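Local coordinates for protein alkaline phosphatase (Thermus thermophilus, PDB 7KWD) that probably hydrolyses phosphate monoesters at alkaline pH, as a homodimeric alkaline phosphatase whose active sites bind zinc and magnesium ions, at residues Lys123-Ala127 / Ser151-Ser155; Gly133-Gly137 / Leu258-Gly263; Thr142-His146 / Arg183-Pro187; Tyr169-Glu175 / Ala199-Tyr205; Phe226-Pro232 / Val244-Met250. All blocks are in the same frame, centred on the assembly; numbering follows the deposited sequence.

Overall arrangement
From the N terminus, residues 123-127 open interaction 1, which closes a short loop at 151-155. Before it closes, interaction 2 starts at 133-137 and interaction 3 at 142-146, so both cross it. Interaction 3 closes at 183-187, after interaction 4 has opened at 169-175; these two also cross, and interaction 4 ends at 199-205. Interaction 5 (226-232 with 244-250) follows in series. Interaction 2 closes last, at 258-263, and its long loop encloses interactions 3, 4 and 5. Together they bind helices 125-131, 147-153, 162-172, 196-202 and 247-259, and the connecting loops, around strands 135-140, 176-178 and 265-271. A hydrogen bond between Val136 N and Glu175 OE1 joins interactions 2 and 4.

Interaction 1 of 5, residues Lys123-Ala127 / Ser151-Ser155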
# COMPACT_ATOMS: atom_id res chain seq x y z
N LYS A 123 17.16 -26.23 -2.04
CA LYS A 123 18.14 -25.82 -3.03
C LYS A 123 17.69 -24.51 -3.62
O LYS A 123 16.65 -24.47 -4.30
CB LYS A 123 18.26 -26.88 -4.13
CG LYS A 123 19.39 -26.63 -5.12
CD LYS A 123 19.44 -27.83 -6.06
CE LYS A 123 20.42 -27.67 -7.19
NZ LYS A 123 20.38 -28.89 -8.06
N PRO A 124 18.40 -23.41 -3.39
CA PRO A 124 17.96 -22.11 -3.89
C PRO A 124 18.44 -21.86 -5.31
O PRO A 124 19.42 -22.44 -5.78
CB PRO A 124 18.61 -21.12 -2.90
CG PRO A 124 19.89 -21.82 -2.44
CD PRO A 124 19.69 -23.31 -2.64
N PHE A 125 17.75 -20.92 -5.95
CA PHE A 125 17.79 -20.83 -7.41
C PHE A 125 19.17 -20.49 -7.95
O PHE A 125 19.57 -21.01 -9.00
CB PHE A 125 16.76 -19.81 -7.93
CG PHE A 125 16.61 -19.86 -9.40
CD1 PHE A 125 15.96 -20.92 -9.99
CD2 PHE A 125 17.21 -18.90 -10.20
CE1 PHE A 125 15.88 -21.02 -11.37
CE2 PHE A 125 17.13 -18.99 -11.57
CZ PHE A 125 16.48 -20.06 -12.15
N PHE A 126 19.91 -19.60 -7.29
CA PHE A 126 21.20 -19.27 -7.90
C PHE A 126 22.20 -20.42 -7.75
O PHE A 126 23.16 -20.52 -8.53
CB PHE A 126 21.78 -17.98 -7.30
CG PHE A 126 21.17 -16.72 -7.84
CD1 PHE A 126 20.04 -16.75 -8.65
CD2 PHE A 126 21.76 -15.50 -7.58
CE1 PHE A 126 19.50 -15.57 -9.18
CE2 PHE A 126 21.21 -14.30 -8.09
CZ PHE A 126 20.09 -14.34 -8.89
N ALA A 127 22.01 -21.29 -6.75
CA ALA A 127 22.82 -22.51 -6.70
C ALA A 127 22.50 -23.41 -7.89
O ALA A 127 23.41 -23.93 -8.56
CB ALA A 127 22.58 -23.20 -5.36
N SER A 151 19.93 -15.93 0.77
CA SER A 151 18.88 -16.91 0.55
C SER A 151 18.87 -17.41 -0.88
O SER A 151 18.22 -18.42 -1.16
CB SER A 151 17.52 -16.30 0.88
OG SER A 151 17.19 -15.32 -0.11
N PHE A 152 19.55 -16.71 -1.80
CA PHE A 152 19.57 -17.15 -3.17
C PHE A 152 20.66 -18.17 -3.46
O PHE A 152 20.57 -18.85 -4.49
CB PHE A 152 19.75 -15.98 -4.14
CG PHE A 152 18.46 -15.31 -4.50
CD1 PHE A 152 17.53 -15.03 -3.52
CD2 PHE A 152 18.17 -15.01 -5.80
CE1 PHE A 152 16.33 -14.42 -3.84
CE2 PHE A 152 16.97 -14.42 -6.13
CZ PHE A 152 16.06 -14.11 -5.16
N VAL A 153 21.66 -18.31 -2.58
CA VAL A 153 22.84 -19.11 -2.89
C VAL A 153 23.08 -20.23 -1.87
O VAL A 153 23.57 -21.30 -2.25
CB VAL A 153 24.11 -18.23 -3.01
CG1 VAL A 153 24.05 -17.48 -4.28
CG2 VAL A 153 24.17 -17.29 -1.83
N ILE A 154 22.79 -20.02 -0.58
CA ILE A 154 23.22 -21.02 0.41
C ILE A 154 22.13 -21.31 1.44
O ILE A 154 21.16 -20.58 1.60
CB ILE A 154 24.52 -20.61 1.14
CG1 ILE A 154 24.40 -19.22 1.80
CG2 ILE A 154 25.73 -20.63 0.17
CD1 ILE A 154 23.82 -19.24 3.25
N SER A 155 22.33 -22.41 2.17
CA SER A 155 21.38 -22.85 3.18
C SER A 155 21.99 -22.73 4.57
O SER A 155 23.14 -23.13 4.79
CB SER A 155 20.95 -24.30 2.98
OG SER A 155 20.04 -24.63 4.03
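The first turn of helix 125-131 meets the last turn of helix 147-153, two helices that precede and follow strand 135-140 in the alpha/beta fold. Their backbones come close, with CA atoms 5.3 Å apart at Pro124 and Phe152 and 5.1 Å at Ala127 and Val153. Pro124 is the N-cap; the helix makes no use of the amide at this position, so proline costs it no bond. As a first-turn amide without an acceptor one turn earlier, Phe126 N donates across the gap to Phe152 O at 3.0 Å. Beside this bond the compact ring of Pro124 packs against the other backbone, its CB 3.2 Å from Ser151 O. Val153 fills the next space, CG1 lying 3.8 Å from Phe126 CB. Ser151 CB points away, its OG hydrogen-bonded to O of the magnesium ligand Thr148. The two phenyl rings form a T-shaped pair: planes at 87°, centroids 5.0 Å apart, and edge atom Phe152 CD2 set 3.7 Å from Phe126 CE1, over the Phe126 face.

Interaction 2 of 5, residues Gly133-Gly137 / Leu258-Gly263; sequences GKAVG and LAAHRG
An imidazole ring lies flat on a methyl group here: Ala135 CB sits 3.8 Å from the centroid of the His261 ring and 19° off its normal, a CH-pi contact. In this alpha/beta sheet the start of strand 135-140 faces the C-terminal end of helix 247-259 and the turn to its parallel neighbour, strand 265-271. Gly133 is the C-prime residue of the Schellman motif ending helix 125-131; at its phi 94°, psi 8° a CB would press on the preceding carbonyl oxygen, so glycine fits. From Ala135 on, the chain is extended. Leu258 is still helical, and His261 N bonds back to Leu258 O at 3.2 Å; His261 alone then extends (phi -71°, psi 135°), and Arg262 and Gly263 turn again. The register sets Lys134 CA 5.3 Å from Gly263 CA, and Ala135 CA 6.1 Å from Leu258 CA. His261 takes chi1 t, which carries its ring over Ala135, with NE2 3.5 Å from Gly133 O. Leu258 (m, t) points at the strand: CD2 lies 4.1 Å from Ala135 CB, and CD1 3.8 Å from Gly137 CA, where a CB would come within 2.5 Å of it. Gly263 fits for a like reason: a CB there would hit Gly133 O. Lys134 NZ bonds to Arg39 O and weakly to Gly263 O (3.5 Å), while Lys134 CD passes 3.3 Å from Gly263 O.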
# COMPACT_ATOMS: atom_id res chain seq x y z
N GLY A 133 26.02 -23.76 -15.07
CA GLY A 133 27.03 -23.03 -15.78
C GLY A 133 26.85 -21.53 -15.85
O GLY A 133 27.58 -20.87 -16.58
N LYS A 134 25.87 -20.97 -15.13
CA LYS A 134 25.76 -19.52 -15.11
C LYS A 134 26.73 -18.95 -14.08
O LYS A 134 26.88 -19.51 -12.99
CB LYS A 134 24.32 -19.09 -14.76
CG LYS A 134 23.17 -19.78 -15.58
CD LYS A 134 23.04 -19.23 -16.97
CE LYS A 134 22.04 -20.08 -17.82
NZ LYS A 134 21.88 -19.51 -19.15
N ALA A 135 27.38 -17.84 -14.42
CA ALA A 135 28.02 -16.99 -13.43
C ALA A 135 26.97 -16.37 -12.51
O ALA A 135 25.82 -16.14 -12.91
CB ALA A 135 28.83 -15.90 -14.12
N VAL A 136 27.36 -16.11 -11.27
CA VAL A 136 26.46 -15.59 -10.24
C VAL A 136 27.07 -14.33 -9.65
O VAL A 136 28.27 -14.30 -9.34
CB VAL A 136 26.22 -16.64 -9.13
CG1 VAL A 136 25.35 -16.06 -8.00
CG2 VAL A 136 25.60 -17.88 -9.69
N GLY A 137 26.23 -13.31 -9.49
CA GLY A 137 26.63 -12.09 -8.80
C GLY A 137 25.61 -11.71 -7.75
O GLY A 137 24.41 -11.86 -7.95
N LEU A 258 29.90 -10.16 -15.15
CA LEU A 258 28.97 -11.27 -15.33
C LEU A 258 28.63 -11.44 -16.80
O LEU A 258 28.56 -12.57 -17.30
CB LEU A 258 27.71 -11.02 -14.49
CG LEU A 258 28.00 -10.84 -13.00
CD1 LEU A 258 26.80 -10.34 -12.22
CD2 LEU A 258 28.47 -12.19 -12.46
N ALA A 259 28.49 -10.32 -17.53
CA ALA A 259 28.09 -10.40 -18.93
C ALA A 259 29.16 -11.04 -19.80
O ALA A 259 28.83 -11.53 -20.88
CB ALA A 259 27.77 -9.00 -19.47
N ALA A 260 30.42 -11.02 -19.37
CA ALA A 260 31.50 -11.57 -20.18
C ALA A 260 31.52 -13.08 -20.20
O ALA A 260 32.15 -13.68 -21.07
CB ALA A 260 32.84 -11.08 -19.64
N HIS A 261 30.85 -13.71 -19.23
CA HIS A 261 30.88 -15.17 -19.06
C HIS A 261 30.12 -15.87 -20.17
O HIS A 261 29.01 -15.49 -20.55
CB HIS A 261 30.26 -15.49 -17.70
CG HIS A 261 30.56 -16.86 -17.17
ND1 HIS A 261 31.73 -17.16 -16.49
CD2 HIS A 261 29.80 -17.99 -17.13
CE1 HIS A 261 31.69 -18.42 -16.10
NE2 HIS A 261 30.53 -18.95 -16.47
N ARG A 262 30.74 -16.93 -20.70
CA ARG A 262 30.20 -17.56 -21.91
C ARG A 262 28.87 -18.23 -21.64
O ARG A 262 27.91 -18.08 -22.41
CB ARG A 262 31.21 -18.57 -22.46
CG ARG A 262 30.84 -19.19 -23.81
CD ARG A 262 31.43 -20.60 -23.95
NE ARG A 262 32.08 -20.83 -25.24
CZ ARG A 262 31.44 -21.11 -26.37
NH1 ARG A 262 30.11 -21.19 -26.40
NH2 ARG A 262 32.13 -21.30 -27.49
N GLY A 263 28.77 -18.92 -20.51
CA GLY A 263 27.55 -19.62 -20.12
C GLY A 263 26.39 -18.74 -19.67
O GLY A 263 25.34 -19.29 -19.31

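Interaction 3 of 5, residues Thr142-His146 / Arg183-Pro187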
# COMPACT_ATOMS: atom_id res chain seq x y z
N THR A 142 23.09 -3.87 1.81
CA THR A 142 23.25 -4.47 3.11
C THR A 142 24.63 -5.12 3.21
O THR A 142 25.40 -5.15 2.23
CB THR A 142 22.16 -5.52 3.38
OG1 THR A 142 22.33 -6.62 2.48
CG2 THR A 142 20.74 -4.93 3.20
N THR A 143 24.93 -5.69 4.39
CA THR A 143 26.01 -6.66 4.48
C THR A 143 25.83 -7.69 3.37
O THR A 143 24.70 -8.10 3.06
CB THR A 143 26.04 -7.36 5.84
OG1 THR A 143 24.76 -7.90 6.11
CG2 THR A 143 26.42 -6.36 6.95
N VAL A 144 26.93 -8.06 2.73
CA VAL A 144 26.83 -8.90 1.55
C VAL A 144 26.30 -10.28 1.90
O VAL A 144 25.75 -10.97 1.03
CB VAL A 144 28.21 -8.93 0.87
CG1 VAL A 144 29.21 -9.80 1.70
CG2 VAL A 144 28.05 -9.44 -0.53
N THR A 145 26.44 -10.68 3.17
CA THR A 145 25.99 -11.95 3.72
C THR A 145 24.56 -11.87 4.28
O THR A 145 24.08 -12.82 4.91
CB THR A 145 26.97 -12.34 4.85
OG1 THR A 145 27.10 -11.19 5.71
CG2 THR A 145 28.37 -12.68 4.35
N HIS A 146 23.87 -10.76 4.07
CA HIS A 146 22.54 -10.59 4.62
C HIS A 146 21.54 -11.52 3.93
O HIS A 146 21.85 -12.23 2.97
CB HIS A 146 22.13 -9.13 4.51
CG HIS A 146 21.23 -8.66 5.60
ND1 HIS A 146 19.97 -8.14 5.35
CD2 HIS A 146 21.41 -8.57 6.95
CE1 HIS A 146 19.41 -7.78 6.49
NE2 HIS A 146 20.26 -8.03 7.48
N ARG A 183 32.92 -6.69 9.11
CA ARG A 183 32.98 -7.40 10.39
C ARG A 183 32.95 -8.91 10.23
O ARG A 183 33.37 -9.62 11.17
CB ARG A 183 31.84 -6.92 11.30
CG ARG A 183 30.43 -7.40 10.94
CD ARG A 183 29.31 -6.61 11.72
NE ARG A 183 29.07 -7.25 13.01
CZ ARG A 183 27.87 -7.59 13.49
NH1 ARG A 183 26.75 -7.36 12.80
NH2 ARG A 183 27.80 -8.18 14.67
N PHE A 184 32.50 -9.44 9.08
CA PHE A 184 32.43 -10.88 8.87
C PHE A 184 33.59 -11.42 8.03
O PHE A 184 33.68 -12.64 7.83
CB PHE A 184 31.07 -11.27 8.22
CG PHE A 184 29.89 -10.70 8.94
CD1 PHE A 184 29.64 -11.04 10.26
CD2 PHE A 184 29.02 -9.81 8.30
CE1 PHE A 184 28.57 -10.47 10.95
CE2 PHE A 184 27.96 -9.26 8.96
CZ PHE A 184 27.71 -9.59 10.29
N PHE A 185 34.50 -10.56 7.58
CA PHE A 185 35.61 -11.01 6.75
C PHE A 185 36.98 -10.66 7.32
O PHE A 185 37.94 -11.38 7.09
CB PHE A 185 35.51 -10.38 5.35
CG PHE A 185 34.34 -10.88 4.54
CD1 PHE A 185 33.07 -10.34 4.72
CD2 PHE A 185 34.51 -11.86 3.57
CE1 PHE A 185 31.98 -10.79 3.95
CE2 PHE A 185 33.43 -12.32 2.82
CZ PHE A 185 32.17 -11.77 3.02
N ASN A 186 37.07 -9.59 8.05
CA ASN A 186 38.31 -9.02 8.56
C ASN A 186 38.83 -9.82 9.74
O ASN A 186 38.10 -10.01 10.72
CB ASN A 186 37.98 -7.58 8.97
CG ASN A 186 39.18 -6.76 9.33
OD1 ASN A 186 40.22 -7.26 9.75
ND2 ASN A 186 39.01 -5.47 9.20
N PRO A 187 40.08 -10.31 9.70
CA PRO A 187 40.59 -11.10 10.85
C PRO A 187 40.57 -10.34 12.15
O PRO A 187 40.49 -10.95 13.23
CB PRO A 187 42.04 -11.45 10.46
CG PRO A 187 42.43 -10.48 9.39
CD PRO A 187 41.12 -10.04 8.69
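Phe184 sets its ring against two threonines: CE2 is 3.8 Å from Thr143 CG2, which lies at the ring edge, and CD2 is 3.5 Å from Thr145 OG1. Next to it Phe185 reaches the same loop from another direction, its CE1 3.7 Å from Val144 CG1 and 4.1 Å from Thr145 CG2. No hydrogen bond joins the two segments, and their backbones stay apart, with 8.3 Å between the CA atoms of Thr145 and Phe184. The long aromatic side chains, both with chi1 m, span this gap, which shorter residues would leave unfilled.

The surface they meet is a type I beta turn from Thr143 to His146, closed by His146 N to Thr143 O at 3.0 Å. A second bond to the same carbonyl comes from Thr142 OG1, at 2.9 Å. Threonine suits the turn because its methyl can pack against an aromatic ring (Thr143 CG2 on Phe184, Thr145 CG2 on Phe185) while its hydroxyl bonds to Glu162. Close to the active site, His146, the N-cap of helix 147-153, is a predicted magnesium ligand, and the Thr143 side chain is about 8 Å from the bound magnesium.

The contact joins the loop between strand 135-140 and helix 147-153 to the one between strand 176-178 and helix 196-202, with helix 162-172 alongside, supplying Glu162 and a hydrogen bond between Tyr169 OH and Val144 O.

Interaction 4 of 5, residues Tyr169-Glu175 / Ala199-Tyr205; sequences YLEFGAE and AFAAKGY
Leu170 on helix 162-172 is the main bump, filling a hollow made by Ala199, Phe200 and Lys203 of helix 196-202. The helices approach closely, CA atoms of Leu170 and Phe200 lying 6.4 Å apart. In rotamer t,p Leu170 spreads its branches: CD2 lies 3.6 Å from Ala199 CB, whose small methyl leaves it room, and CD1 sits 3.8 Å from the Phe200 ring centroid, 12° off the normal, a CH-pi contact. Phe200, chi1 m, pushes its tip back, CZ reaching 3.5 Å from Leu170 N. Both helices end at glycine, which adopts positive phi without strain: Gly173 (phi 79°) and Gly204 (phi 99°), the latter C-prime in a Schellman motif with Tyr205 N bonded to Phe200 O at 3.2 Å. Beyond, CA atoms of Glu175 and Tyr205 are 8.2 Å apart, and Tyr205 (chi1 m) bridges the space, OH donating to Ala174 O at 2.6 Å. Helices leading into strands 176-178 and 206-208, both parallel to strand 222-225 between them in the sheet, are characteristic of alpha/beta architecture.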
# COMPACT_ATOMS: atom_id res chain seq x y z
N TYR A 169 30.00 -18.45 1.43
CA TYR A 169 30.17 -17.71 0.18
C TYR A 169 31.47 -18.09 -0.52
O TYR A 169 31.50 -18.26 -1.76
CB TYR A 169 30.17 -16.21 0.47
CG TYR A 169 28.82 -15.57 0.59
CD1 TYR A 169 27.65 -16.32 0.72
CD2 TYR A 169 28.71 -14.20 0.53
CE1 TYR A 169 26.42 -15.70 0.80
CE2 TYR A 169 27.49 -13.57 0.62
CZ TYR A 169 26.34 -14.32 0.75
OH TYR A 169 25.13 -13.65 0.84
N LEU A 170 32.56 -18.21 0.24
CA LEU A 170 33.83 -18.64 -0.34
C LEU A 170 33.69 -20.01 -1.00
O LEU A 170 34.18 -20.23 -2.10
CB LEU A 170 34.91 -18.67 0.74
CG LEU A 170 36.31 -19.14 0.34
CD1 LEU A 170 36.93 -18.26 -0.76
CD2 LEU A 170 37.23 -19.20 1.57
N GLU A 171 33.02 -20.94 -0.32
CA GLU A 171 32.87 -22.29 -0.87
C GLU A 171 31.91 -22.29 -2.05
O GLU A 171 32.15 -22.98 -3.05
CB GLU A 171 32.39 -23.26 0.22
CG GLU A 171 32.39 -24.73 -0.24
CD GLU A 171 31.72 -25.63 0.77
OE1 GLU A 171 31.44 -25.15 1.90
OE2 GLU A 171 31.46 -26.82 0.44
N PHE A 172 30.85 -21.48 -1.99
CA PHE A 172 29.93 -21.41 -3.12
C PHE A 172 30.63 -20.89 -4.37
O PHE A 172 30.44 -21.43 -5.47
CB PHE A 172 28.72 -20.53 -2.79
CG PHE A 172 27.71 -20.45 -3.91
CD1 PHE A 172 26.88 -21.53 -4.21
CD2 PHE A 172 27.61 -19.31 -4.68
CE1 PHE A 172 25.94 -21.45 -5.26
CE2 PHE A 172 26.67 -19.21 -5.74
CZ PHE A 172 25.85 -20.28 -6.03
N GLY A 173 31.46 -19.87 -4.21
CA GLY A 173 32.27 -19.40 -5.32
C GLY A 173 31.59 -18.51 -6.35
O GLY A 173 31.93 -18.59 -7.54
N ALA A 174 30.66 -17.65 -5.94
CA ALA A 174 30.04 -16.76 -6.93
C ALA A 174 31.08 -15.84 -7.53
O ALA A 174 32.07 -15.48 -6.87
CB ALA A 174 28.91 -15.94 -6.31
N GLU A 175 30.85 -15.43 -8.78
CA GLU A 175 31.85 -14.65 -9.49
C GLU A 175 31.97 -13.24 -8.94
O GLU A 175 33.05 -12.64 -9.01
CB GLU A 175 31.52 -14.62 -10.99
CG GLU A 175 31.98 -15.87 -11.76
CD GLU A 175 31.08 -17.13 -11.58
OE1 GLU A 175 30.07 -17.12 -10.80
OE2 GLU A 175 31.40 -18.15 -12.24
N ALA A 199 41.72 -15.76 2.20
CA ALA A 199 41.24 -17.01 1.64
C ALA A 199 40.53 -16.79 0.31
O ALA A 199 40.66 -17.59 -0.62
CB ALA A 199 40.31 -17.70 2.64
N PHE A 200 39.78 -15.69 0.18
CA PHE A 200 39.21 -15.35 -1.12
C PHE A 200 40.31 -15.05 -2.13
O PHE A 200 40.27 -15.49 -3.28
CB PHE A 200 38.27 -14.16 -0.99
CG PHE A 200 36.82 -14.52 -0.62
CD1 PHE A 200 36.46 -14.73 0.70
CD2 PHE A 200 35.83 -14.58 -1.59
CE1 PHE A 200 35.14 -15.02 1.05
CE2 PHE A 200 34.53 -14.88 -1.26
CZ PHE A 200 34.18 -15.09 0.07
N ALA A 201 41.33 -14.30 -1.71
CA ALA A 201 42.41 -14.01 -2.65
C ALA A 201 43.06 -15.29 -3.14
O ALA A 201 43.47 -15.38 -4.31
CB ALA A 201 43.45 -13.09 -2.01
N ALA A 202 43.18 -16.29 -2.27
CA ALA A 202 43.82 -17.54 -2.68
C ALA A 202 43.01 -18.25 -3.76
O ALA A 202 43.56 -19.04 -4.53
CB ALA A 202 43.98 -18.48 -1.49
N LYS A 203 41.72 -18.00 -3.84
CA LYS A 203 40.87 -18.57 -4.87
C LYS A 203 40.72 -17.64 -6.07
O LYS A 203 39.94 -17.93 -6.98
CB LYS A 203 39.51 -18.92 -4.25
CG LYS A 203 39.62 -20.17 -3.34
CD LYS A 203 38.45 -21.15 -3.48
CE LYS A 203 38.95 -22.60 -3.67
NZ LYS A 203 39.56 -22.82 -5.03
N GLY A 204 41.50 -16.56 -6.13
CA GLY A 204 41.58 -15.76 -7.32
C GLY A 204 40.73 -14.52 -7.33
O GLY A 204 40.77 -13.78 -8.31
N TYR A 205 40.00 -14.24 -6.25
CA TYR A 205 39.22 -13.02 -6.18
C TYR A 205 40.11 -11.80 -6.03
O TYR A 205 41.06 -11.80 -5.25
CB TYR A 205 38.26 -13.05 -5.00
CG TYR A 205 37.10 -13.99 -5.12
CD1 TYR A 205 37.24 -15.32 -4.79
CD2 TYR A 205 35.84 -13.53 -5.50
CE1 TYR A 205 36.16 -16.20 -4.86
CE2 TYR A 205 34.76 -14.39 -5.57
CZ TYR A 205 34.93 -15.73 -5.26
OH TYR A 205 33.87 -16.61 -5.34

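Interaction 5 of 5, residues Phe226-Pro232 / Val244-Met250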
# COMPACT_ATOMS: atom_id res chain seq x y z
N PHE A 226 32.59 -2.83 1.72
CA PHE A 226 32.83 -1.40 1.76
C PHE A 226 32.49 -0.70 3.06
O PHE A 226 32.71 0.51 3.15
CB PHE A 226 32.04 -0.76 0.61
CG PHE A 226 32.38 -1.33 -0.72
CD1 PHE A 226 33.54 -0.96 -1.39
CD2 PHE A 226 31.58 -2.30 -1.29
CE1 PHE A 226 33.87 -1.52 -2.63
CE2 PHE A 226 31.88 -2.87 -2.50
CZ PHE A 226 33.02 -2.49 -3.19
N ALA A 227 31.97 -1.42 4.05
CA ALA A 227 31.66 -0.87 5.36
C ALA A 227 31.76 -1.98 6.39
O ALA A 227 31.74 -3.18 6.05
CB ALA A 227 30.26 -0.22 5.39
N ASP A 228 31.84 -1.58 7.67
CA ASP A 228 31.92 -2.59 8.72
C ASP A 228 30.65 -3.43 8.73
O ASP A 228 30.72 -4.66 8.79
CB ASP A 228 32.11 -1.96 10.10
CG ASP A 228 32.43 -3.02 11.15
OD1 ASP A 228 33.54 -3.58 11.09
OD2 ASP A 228 31.56 -3.32 11.99
N GLY A 229 29.48 -2.75 8.72
CA GLY A 229 28.18 -3.38 8.61
C GLY A 229 27.51 -3.05 7.28
O GLY A 229 28.15 -3.14 6.23
N HIS A 230 26.25 -2.63 7.30
CA HIS A 230 25.59 -2.28 6.04
C HIS A 230 26.24 -1.06 5.41
O HIS A 230 26.83 -0.22 6.09
CB HIS A 230 24.12 -1.97 6.27
CG HIS A 230 23.38 -3.05 6.98
ND1 HIS A 230 23.31 -4.33 6.49
CD2 HIS A 230 22.67 -3.04 8.13
CE1 HIS A 230 22.60 -5.07 7.32
NE2 HIS A 230 22.19 -4.31 8.32
N VAL A 231 26.16 -0.98 4.09
CA VAL A 231 26.63 0.22 3.39
C VAL A 231 25.76 1.39 3.81
O VAL A 231 24.55 1.22 4.04
CB VAL A 231 26.57 0.02 1.86
CG1 VAL A 231 27.12 1.23 1.14
CG2 VAL A 231 27.34 -1.23 1.49
N PRO A 232 26.32 2.59 3.98
CA PRO A 232 25.50 3.74 4.38
C PRO A 232 24.35 4.03 3.42
O PRO A 232 24.46 3.84 2.20
CB PRO A 232 26.51 4.90 4.41
CG PRO A 232 27.85 4.24 4.71
CD PRO A 232 27.77 2.88 4.04
N VAL A 244 31.95 5.70 0.45
CA VAL A 244 31.38 4.38 0.18
C VAL A 244 30.77 4.44 -1.21
O VAL A 244 30.40 5.51 -1.71
CB VAL A 244 30.32 3.97 1.25
CG1 VAL A 244 30.99 3.88 2.58
CG2 VAL A 244 29.19 4.99 1.31
N PRO A 245 30.65 3.28 -1.87
CA PRO A 245 30.06 3.29 -3.22
C PRO A 245 28.55 3.44 -3.14
O PRO A 245 27.93 3.13 -2.12
CB PRO A 245 30.48 1.95 -3.82
CG PRO A 245 30.76 1.05 -2.63
CD PRO A 245 31.00 1.91 -1.42
N SER A 246 27.98 4.00 -4.20
CA SER A 246 26.55 3.94 -4.43
C SER A 246 26.17 2.55 -4.95
O SER A 246 27.00 1.81 -5.47
CB SER A 246 26.12 4.99 -5.46
OG SER A 246 26.75 4.73 -6.71
N LEU A 247 24.89 2.21 -4.83
CA LEU A 247 24.47 0.95 -5.44
C LEU A 247 24.83 0.93 -6.93
O LEU A 247 25.34 -0.09 -7.44
CB LEU A 247 22.98 0.74 -5.21
CG LEU A 247 22.46 -0.65 -5.62
CD1 LEU A 247 23.22 -1.76 -4.94
CD2 LEU A 247 20.96 -0.72 -5.29
N LYS A 248 24.63 2.05 -7.62
CA LYS A 248 24.97 2.11 -9.04
C LYS A 248 26.43 1.76 -9.29
O LYS A 248 26.75 0.97 -10.20
CB LYS A 248 24.68 3.52 -9.59
CG LYS A 248 25.04 3.69 -11.09
CD LYS A 248 24.76 5.15 -11.51
CE LYS A 248 24.89 5.37 -13.02
NZ LYS A 248 24.71 6.82 -13.32
N GLU A 249 27.33 2.35 -8.50
CA GLU A 249 28.76 2.09 -8.70
C GLU A 249 29.07 0.61 -8.55
O GLU A 249 29.94 0.07 -9.24
CB GLU A 249 29.60 2.90 -7.70
CG GLU A 249 29.78 4.37 -8.13
CD GLU A 249 30.39 5.29 -7.05
OE1 GLU A 249 30.15 5.09 -5.83
OE2 GLU A 249 31.09 6.23 -7.45
N MET A 250 28.40 -0.06 -7.62
CA MET A 250 28.62 -1.49 -7.44
C MET A 250 28.08 -2.28 -8.63
O MET A 250 28.77 -3.16 -9.15
CB MET A 250 27.98 -1.95 -6.12
CG MET A 250 28.78 -1.50 -4.89
SD MET A 250 28.25 -2.21 -3.33
CE MET A 250 26.94 -1.32 -2.80
O HOH W 1 25.40 4.21 -0.72
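Phe226 begins the segment with its ring under a proline: Pro245 CG stands 3.6 Å from the ring centroid, 17° off the normal, a CH-pi contact of a proline CH2 with the flat phenyl face. Met250 SD lies oblique to the same ring, 3.8 Å from Phe226 CE2, a Met-aromatic contact. The chain then loops away to His230, which hydrogen-bonds to Thr143 N and meets the ring of His146, a predicted magnesium ligand. Branched Val231 fills the space between Val244, Pro245 and Met250, CG1 3.9 Å from Pro245 O and CG2 4.3 Å from Met250 CE. Pro232 CD follows, 3.7 Å from Val244 CG1. Besides these packing contacts, one water bridges the segments, donating to Pro232 O and Pro245 O, both at 3.1 Å. In the second segment, a capping box starts helix 247-259: Glu249 N donates to Ser246 OG (3.0 Å), Ser246 N to Glu249 OE1 (2.9 Å). The contact joins the loop after strand 222-225 to helix 247-259, with Met250 resting on strand 135-140.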